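Local coordinates for protein FkbI (Streptomyces hygroscopicus, PDB 1R2J), which binds FAD and probably acts as an acyl-ACP dehydrogenase in making the methoxymalonyl extender unit of the polyketide FK520, at residues E18-P26 with R179-A188. Sequence-based numbering, arbitrary orientation.
Sequences EWDTSGELP and RVPKPSGCRA
Asp20 and Arg187 tie the C-terminal end of helix 16-22 to the loop between strands 175-179 and 192-196, joining the helical N-terminal and beta middle domains of the acyl-CoA dehydrogenase fold near the bound FAD. Their salt bridge is carried by Arg187 NH2, which donates to Asp20 OD2 at 3.0 Å; a weak second bond comes from NE of the same guanidinium. NH2 comes in from above the carboxylate plane, 53° out of it, whereas OD2 lies at the guanidinium edge, near its plane. The arginine chain bends at chi3 (-66°) and crosses the aspartate at about a right angle, with the carboxylate and guanidinium planes 47° apart. Arg338 forms a second salt bridge to OD2, and the two positive charges would probably favour the ionised carboxylate. Asp20 OD1 accepts a hydrogen bond from a water at 2.6 Å, and that water accepts from the backbone N of Arg187. At the outer side, extended Glu24 and Arg179 form a long salt bridge, OE1 to NH1 3.7 Å, through charge alone.

Van der Waals packing centres on the methyl of Ala188, whose CB lies 3.6 Å from Trp19 O and equally near Glu24 N, just past the helix end where Gly23 takes positive phi. Leu25 comes alongside, its CG 3.8 Å from Ala188 CB. Tyr148 OH hydrogen-bonds both Leu25 N and Ala188 O, and Leu25 CG rests 3.1 Å from that same Ala188 O.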
# COMPACT_ATOMS: atom_id res chain seq x y z
N GLU A 18 -1.71 6.33 19.26
CA GLU A 18 -0.92 5.41 20.09
C GLU A 18 -0.26 4.30 19.27
O GLU A 18 0.88 3.91 19.55
CB GLU A 18 -1.81 4.79 21.17
CG GLU A 18 -1.04 4.12 22.30
CD GLU A 18 -0.48 2.76 21.93
OE1 GLU A 18 -1.24 1.91 21.44
OE2 GLU A 18 0.74 2.55 22.15
N TRP A 19 -0.98 3.78 18.28
CA TRP A 19 -0.40 2.74 17.44
C TRP A 19 0.80 3.30 16.71
O TRP A 19 1.83 2.64 16.57
CB TRP A 19 -1.42 2.23 16.41
CG TRP A 19 -2.55 1.45 17.02
CD1 TRP A 19 -2.60 0.90 18.27
CD2 TRP A 19 -3.79 1.10 16.38
NE1 TRP A 19 -3.79 0.22 18.44
CE2 TRP A 19 -4.53 0.33 17.30
CE3 TRP A 19 -4.33 1.36 15.11
CZ2 TRP A 19 -5.80 -0.18 16.99
CZ3 TRP A 19 -5.59 0.85 14.81
CH2 TRP A 19 -6.31 0.08 15.75
N ASP A 20 0.68 4.55 16.27
CA ASP A 20 1.74 5.23 15.54
C ASP A 20 2.97 5.53 16.40
O ASP A 20 4.10 5.36 15.95
CB ASP A 20 1.20 6.53 14.94
CG ASP A 20 2.13 7.13 13.90
OD1 ASP A 20 2.34 6.49 12.85
OD2 ASP A 20 2.66 8.23 14.13
N THR A 21 2.74 5.99 17.63
CA THR A 21 3.85 6.30 18.52
C THR A 21 4.53 5.06 19.09
O THR A 21 5.72 5.08 19.40
CB THR A 21 3.41 7.22 19.68
OG1 THR A 21 2.22 6.68 20.29
CG2 THR A 21 3.13 8.63 19.17
N SER A 22 3.77 3.98 19.21
CA SER A 22 4.32 2.73 19.73
C SER A 22 4.95 1.95 18.58
O SER A 22 5.76 1.06 18.80
CB SER A 22 3.22 1.89 20.38
OG SER A 22 2.39 1.30 19.39
N GLY A 23 4.55 2.29 17.36
CA GLY A 23 5.10 1.63 16.19
C GLY A 23 4.56 0.25 15.88
O GLY A 23 5.25 -0.55 15.25
N GLU A 24 3.34 -0.04 16.31
CA GLU A 24 2.78 -1.36 16.05
C GLU A 24 1.26 -1.41 16.05
O GLU A 24 0.59 -0.67 16.77
CB GLU A 24 3.32 -2.37 17.07
CG GLU A 24 3.39 -3.79 16.53
CD GLU A 24 4.01 -4.77 17.51
OE1 GLU A 24 4.35 -5.90 17.08
OE2 GLU A 24 4.14 -4.43 18.70
N LEU A 25 0.72 -2.29 15.21
CA LEU A 25 -0.72 -2.49 15.11
C LEU A 25 -1.06 -3.79 15.84
O LEU A 25 -0.23 -4.69 15.93
CB LEU A 25 -1.14 -2.63 13.64
CG LEU A 25 -1.04 -1.42 12.70
CD1 LEU A 25 -1.32 -1.86 11.27
CD2 LEU A 25 -2.04 -0.36 13.14
N PRO A 26 -2.28 -3.91 16.38
CA PRO A 26 -2.66 -5.13 17.09
C PRO A 26 -2.80 -6.30 16.11
O PRO A 26 -3.56 -6.22 15.14
CB PRO A 26 -4.02 -4.77 17.71
CG PRO A 26 -4.01 -3.27 17.76
CD PRO A 26 -3.33 -2.88 16.49
N ARG A 179 12.75 -6.35 11.41
CA ARG A 179 11.97 -5.13 11.34
C ARG A 179 12.84 -3.89 11.14
O ARG A 179 13.92 -3.78 11.72
CB ARG A 179 11.13 -4.96 12.61
CG ARG A 179 10.20 -6.12 12.92
CD ARG A 179 9.52 -5.92 14.28
NE ARG A 179 8.64 -7.03 14.65
CZ ARG A 179 7.95 -7.10 15.78
NH1 ARG A 179 8.03 -6.12 16.68
NH2 ARG A 179 7.17 -8.15 16.02
N VAL A 180 12.37 -2.96 10.32
CA VAL A 180 13.09 -1.71 10.10
C VAL A 180 13.02 -1.04 11.48
O VAL A 180 11.93 -0.84 12.01
CB VAL A 180 12.39 -0.82 9.05
CG1 VAL A 180 13.17 0.47 8.84
CG2 VAL A 180 12.26 -1.58 7.75
N PRO A 181 14.17 -0.71 12.08
CA PRO A 181 14.19 -0.08 13.40
C PRO A 181 13.30 1.15 13.66
O PRO A 181 12.38 1.08 14.47
CB PRO A 181 15.68 0.21 13.63
CG PRO A 181 16.24 0.29 12.24
CD PRO A 181 15.53 -0.82 11.53
N LYS A 182 13.57 2.26 12.99
CA LYS A 182 12.78 3.47 13.21
C LYS A 182 12.25 4.08 11.91
O LYS A 182 12.80 5.06 11.41
CB LYS A 182 13.62 4.51 13.95
CG LYS A 182 14.22 4.04 15.27
CD LYS A 182 13.20 4.08 16.41
CE LYS A 182 12.90 5.51 16.86
NZ LYS A 182 11.97 5.53 18.04
N PRO A 183 11.16 3.52 11.36
CA PRO A 183 10.56 4.03 10.12
C PRO A 183 10.05 5.46 10.33
O PRO A 183 9.49 5.77 11.38
CB PRO A 183 9.44 3.05 9.85
CG PRO A 183 9.01 2.65 11.24
CD PRO A 183 10.33 2.43 11.93
N SER A 184 10.25 6.32 9.33
CA SER A 184 9.82 7.72 9.45
C SER A 184 8.31 7.90 9.39
O SER A 184 7.76 8.75 10.09
CB SER A 184 10.48 8.57 8.36
OG SER A 184 10.06 8.17 7.07
N GLY A 185 7.63 7.12 8.55
CA GLY A 185 6.18 7.22 8.43
C GLY A 185 5.55 5.85 8.35
O GLY A 185 6.27 4.85 8.24
N CYS A 186 4.21 5.78 8.39
CA CYS A 186 3.51 4.49 8.35
C CYS A 186 4.22 3.58 9.37
O CYS A 186 4.36 2.37 9.16
CB CYS A 186 3.59 3.89 6.93
SG CYS A 186 2.47 4.65 5.70
N ARG A 187 4.64 4.19 10.47
CA ARG A 187 5.39 3.53 11.53
C ARG A 187 4.82 2.26 12.17
O ARG A 187 5.56 1.51 12.80
CB ARG A 187 5.72 4.56 12.62
CG ARG A 187 6.44 5.78 12.07
CD ARG A 187 7.01 6.65 13.17
NE ARG A 187 5.97 7.27 13.99
CZ ARG A 187 6.22 8.15 14.96
NH1 ARG A 187 7.47 8.50 15.21
NH2 ARG A 187 5.22 8.70 15.64
N ALA A 188 3.53 2.01 12.00
CA ALA A 188 2.93 0.81 12.57
C ALA A 188 2.63 -0.23 11.50
O ALA A 188 1.96 -1.23 11.76
CB ALA A 188 1.65 1.17 13.32
O HOH W 1 3.48 7.19 10.63